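PDB 2CO7: putative fimbriae assembly chaperone from Salmonella typhimurium, which probably binds fimbrial subunits in the periplasm, helps them fold and delivers them for fimbrial assembly. Local coordinates for residues S33-N39 with L68-S74. Numbering follows the deposited sequence.
Sequences SVSNPQN and LEANQQS
Gln73 and Ser35 face each other across two antiparallel strands of the N-terminal immunoglobulin-like domain of this PapD-type chaperone, a worked example of how side chains on one sheet face can pair diagonally as well as directly. Ser35 turns OG to within 3.3 Å of Gln73 CG, while the glutamine chain, bent at its second torsion (chi2 -81°), runs on along the face to Ser33. There, in the conformer of Ser33 described here, Gln73 NE2 donates a hydrogen bond to Ser33 OG, which lies 17° out of the Gln73 amide plane. On the other face Val34 sets CG1 4.1 Å from Ser74 CB, and its second methyl, CG2, lies 4.2 Å from Leu68 CD1. The backbones of Val34 and Ser74 form a hydrogen-bonded pair, Val34 N to Ser74 O (2.8 Å) and Ser74 N to Val34 O.

Past the paired residues, the type II turn from Glu69 to Gln72 remains tied to residues 33-39 through Asn36 N to Gln72 O and Asn71 N to Gln38 O. Leu68 brings CB to 3.8 Å from Asn36 CB and also packs on Ile42 and Val44 of strand 42-50. The extended side chain of Gln72 braces the turn beside the backbone bond from Gln72 N to Glu69 O: OE1 receives Glu69 N at 2.8 Å, in the carbonyl plane.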
ATOM      1  N   SER B  33      -4.148  -8.186 -14.290  1.00 20.79           N
ATOM      2  CA  SER B  33      -3.938  -9.612 -14.020  0.50 20.41           C
ATOM      3  C   SER B  33      -3.711  -9.817 -12.510  1.00 20.57           C
ATOM      4  O   SER B  33      -3.078  -9.003 -11.864  1.00 20.54           O
ATOM      5  CB  SER B  33      -2.740 -10.099 -14.836  0.50 20.99           C
ATOM      6  OG  SER B  33      -2.434 -11.456 -14.612  0.50 19.07           O
ATOM      7  N   VAL B  34      -4.223 -10.916 -11.966  1.00 19.65           N
ATOM      8  CA  VAL B  34      -3.966 -11.293 -10.567  1.00 19.73           C
ATOM      9  C   VAL B  34      -3.597 -12.773 -10.582  1.00 19.65           C
ATOM     10  O   VAL B  34      -4.275 -13.569 -11.235  1.00 19.59           O
ATOM     11  CB  VAL B  34      -5.247 -11.095  -9.663  1.00 20.63           C
ATOM     12  CG1 VAL B  34      -6.395 -11.902 -10.200  1.00 23.52           C
ATOM     13  CG2 VAL B  34      -4.963 -11.430  -8.175  1.00 23.01           C
ATOM     14  N   SER B  35      -2.511 -13.116  -9.891  1.00 18.59           N
ATOM     15  CA  SER B  35      -2.076 -14.507  -9.782  1.00 18.40           C
ATOM     16  C   SER B  35      -1.892 -14.914  -8.339  1.00 18.43           C
ATOM     17  O   SER B  35      -1.544 -14.092  -7.504  1.00 18.06           O
ATOM     18  CB  SER B  35      -0.775 -14.749 -10.577  1.00 18.55           C
ATOM     19  OG  SER B  35      -0.903 -14.241 -11.913  1.00 21.19           O
ATOM     20  N   ASN B  36      -2.132 -16.203  -8.078  1.00 16.26           N
ATOM     21  CA  ASN B  36      -1.946 -16.821  -6.772  1.00 17.33           C
ATOM     22  C   ASN B  36      -0.609 -17.566  -6.746  1.00 17.86           C
ATOM     23  O   ASN B  36      -0.516 -18.656  -7.289  1.00 17.04           O
ATOM     24  CB  ASN B  36      -3.102 -17.824  -6.564  1.00 16.58           C
ATOM     25  CG  ASN B  36      -2.957 -18.650  -5.320  1.00 17.36           C
ATOM     26  OD1 ASN B  36      -3.611 -19.689  -5.168  1.00 22.22           O
ATOM     27  ND2 ASN B  36      -2.093 -18.217  -4.423  1.00 15.06           N
ATOM     28  N   PRO B  37       0.416 -17.012  -6.087  1.00 18.68           N
ATOM     29  CA  PRO B  37       1.721 -17.712  -5.983  1.00 18.78           C
ATOM     30  C   PRO B  37       1.754 -18.950  -5.100  1.00 18.69           C
ATOM     31  O   PRO B  37       2.735 -19.722  -5.149  1.00 18.02           O
ATOM     32  CB  PRO B  37       2.658 -16.661  -5.370  1.00 19.54           C
ATOM     33  CG  PRO B  37       1.825 -15.571  -4.907  1.00 20.83           C
ATOM     34  CD  PRO B  37       0.431 -15.685  -5.450  1.00 18.58           C
ATOM     35  N   GLN B  38       0.712 -19.144  -4.301  1.00 17.70           N
ATOM     36  CA  GLN B  38       0.652 -20.251  -3.354  1.00 16.92           C
ATOM     37  C   GLN B  38       0.280 -21.536  -4.039  1.00 17.85           C
ATOM     38  O   GLN B  38      -0.457 -21.530  -5.021  1.00 17.86           O
ATOM     39  CB  GLN B  38      -0.383 -19.964  -2.261  1.00 17.15           C
ATOM     40  CG  GLN B  38       0.129 -19.011  -1.157  1.00 17.21           C
ATOM     41  CD  GLN B  38       0.251 -17.520  -1.566  1.00 20.12           C
ATOM     42  OE1 GLN B  38       1.235 -16.881  -1.223  1.00 20.49           O
ATOM     43  NE2 GLN B  38      -0.743 -16.974  -2.273  1.00 18.50           N
ATOM     44  N   ASN B  39       0.776 -22.639  -3.486  1.00 18.06           N
ATOM     45  CA  ASN B  39       0.477 -23.972  -3.987  1.00 19.34           C
ATOM     46  C   ASN B  39      -0.781 -24.549  -3.336  1.00 19.32           C
ATOM     47  O   ASN B  39      -0.850 -25.737  -3.011  1.00 19.63           O
ATOM     48  CB  ASN B  39       1.675 -24.915  -3.789  1.00 20.21           C
ATOM     49  CG  ASN B  39       1.677 -26.056  -4.786  1.00 22.50           C
ATOM     50  OD1 ASN B  39       0.934 -26.015  -5.777  1.00 23.01           O
ATOM     51  ND2 ASN B  39       2.506 -27.066  -4.540  1.00 25.28           N
ATOM     52  N   LEU B  68      -9.003 -18.401  -6.437  1.00 19.97           N
ATOM     53  CA  LEU B  68      -7.890 -18.834  -7.294  1.00 20.20           C
ATOM     54  C   LEU B  68      -7.335 -20.172  -6.850  1.00 21.29           C
ATOM     55  O   LEU B  68      -7.050 -20.357  -5.674  1.00 21.16           O
ATOM     56  CB  LEU B  68      -6.788 -17.788  -7.307  1.00 20.23           C
ATOM     57  CG  LEU B  68      -7.135 -16.485  -8.041  1.00 19.42           C
ATOM     58  CD1 LEU B  68      -5.941 -15.553  -7.869  1.00 18.53           C
ATOM     59  CD2 LEU B  68      -7.474 -16.732  -9.516  1.00 24.19           C
ATOM     60  N   GLU B  69      -7.207 -21.121  -7.791  1.00 20.64           N
ATOM     61  CA  GLU B  69      -6.525 -22.372  -7.502  1.00 19.98           C
ATOM     62  C   GLU B  69      -5.033 -22.088  -7.321  1.00 18.34           C
ATOM     63  O   GLU B  69      -4.558 -20.987  -7.658  1.00 17.93           O
ATOM     64  CB  GLU B  69      -6.729 -23.392  -8.641  1.00 20.57           C
ATOM     65  CG  GLU B  69      -8.187 -23.790  -8.905  1.00 24.75           C
ATOM     66  CD  GLU B  69      -8.873 -24.401  -7.677  1.00 31.39           C
ATOM     67  OE1 GLU B  69      -9.019 -25.629  -7.629  1.00 36.96           O
ATOM     68  OE2 GLU B  69      -9.267 -23.650  -6.751  1.00 37.23           O
ATOM     69  N   ALA B  70      -4.318 -23.096  -6.817  1.00 18.48           N
ATOM     70  CA  ALA B  70      -2.855 -23.072  -6.687  1.00 18.42           C
ATOM     71  C   ALA B  70      -2.303 -22.520  -8.002  1.00 18.54           C
ATOM     72  O   ALA B  70      -2.613 -23.061  -9.070  1.00 17.11           O
ATOM     73  CB  ALA B  70      -2.304 -24.514  -6.436  1.00 17.36           C
ATOM     74  N   ASN B  71      -1.456 -21.501  -7.906  1.00 18.51           N
ATOM     75  CA  ASN B  71      -0.707 -20.948  -9.059  1.00 18.92           C
ATOM     76  C   ASN B  71      -1.570 -20.397 -10.210  1.00 18.52           C
ATOM     77  O   ASN B  71      -1.071 -20.136 -11.302  1.00 18.99           O
ATOM     78  CB  ASN B  71       0.340 -21.975  -9.598  1.00 19.80           C
ATOM     79  CG  ASN B  71       0.845 -22.944  -8.519  1.00 22.68           C
ATOM     80  OD1 ASN B  71       0.239 -23.999  -8.263  1.00 28.34           O
ATOM     81  ND2 ASN B  71       1.963 -22.631  -7.935  1.00 22.46           N
ATOM     82  N   GLN B  72      -2.864 -20.188  -9.971  1.00 18.59           N
ATOM     83  CA  GLN B  72      -3.747 -19.702 -11.012  1.00 18.81           C
ATOM     84  C   GLN B  72      -3.535 -18.236 -11.326  1.00 18.90           C
ATOM     85  O   GLN B  72      -3.352 -17.419 -10.418  1.00 18.86           O
ATOM     86  CB  GLN B  72      -5.219 -19.951 -10.664  1.00 19.32           C
ATOM     87  CG  GLN B  72      -6.193 -19.551 -11.794  1.00 19.34           C
ATOM     88  CD  GLN B  72      -7.638 -19.876 -11.491  1.00 20.20           C
ATOM     89  OE1 GLN B  72      -7.973 -20.365 -10.420  1.00 18.71           O
ATOM     90  NE2 GLN B  72      -8.508 -19.649 -12.481  1.00 24.54           N
ATOM     91  N   GLN B  73      -3.607 -17.908 -12.608  1.00 18.45           N
ATOM     92  CA  GLN B  73      -3.541 -16.513 -13.060  1.00 19.69           C
ATOM     93  C   GLN B  73      -4.863 -16.191 -13.750  1.00 21.40           C
ATOM     94  O   GLN B  73      -5.380 -16.988 -14.539  1.00 20.12           O
ATOM     95  CB  GLN B  73      -2.367 -16.309 -14.026  1.00 19.97           C
ATOM     96  CG  GLN B  73      -2.322 -14.935 -14.785  1.00 20.65           C
ATOM     97  CD  GLN B  73      -3.226 -14.868 -16.017  1.00 26.15           C
ATOM     98  OE1 GLN B  73      -3.340 -15.833 -16.785  1.00 26.34           O
ATOM     99  NE2 GLN B  73      -3.816 -13.688 -16.252  1.00 26.07           N
ATOM    100  N   SER B  74      -5.393 -15.020 -13.439  1.00 21.80           N
ATOM    101  CA  SER B  74      -6.698 -14.588 -13.910  1.00 23.13           C
ATOM    102  C   SER B  74      -6.612 -13.097 -14.266  1.00 23.21           C
ATOM    103  O   SER B  74      -5.638 -12.429 -13.914  1.00 22.32           O
ATOM    104  CB  SER B  74      -7.735 -14.748 -12.808  1.00 24.21           C
ATOM    105  OG  SER B  74      -9.026 -14.656 -13.391  1.00 29.54           O
TER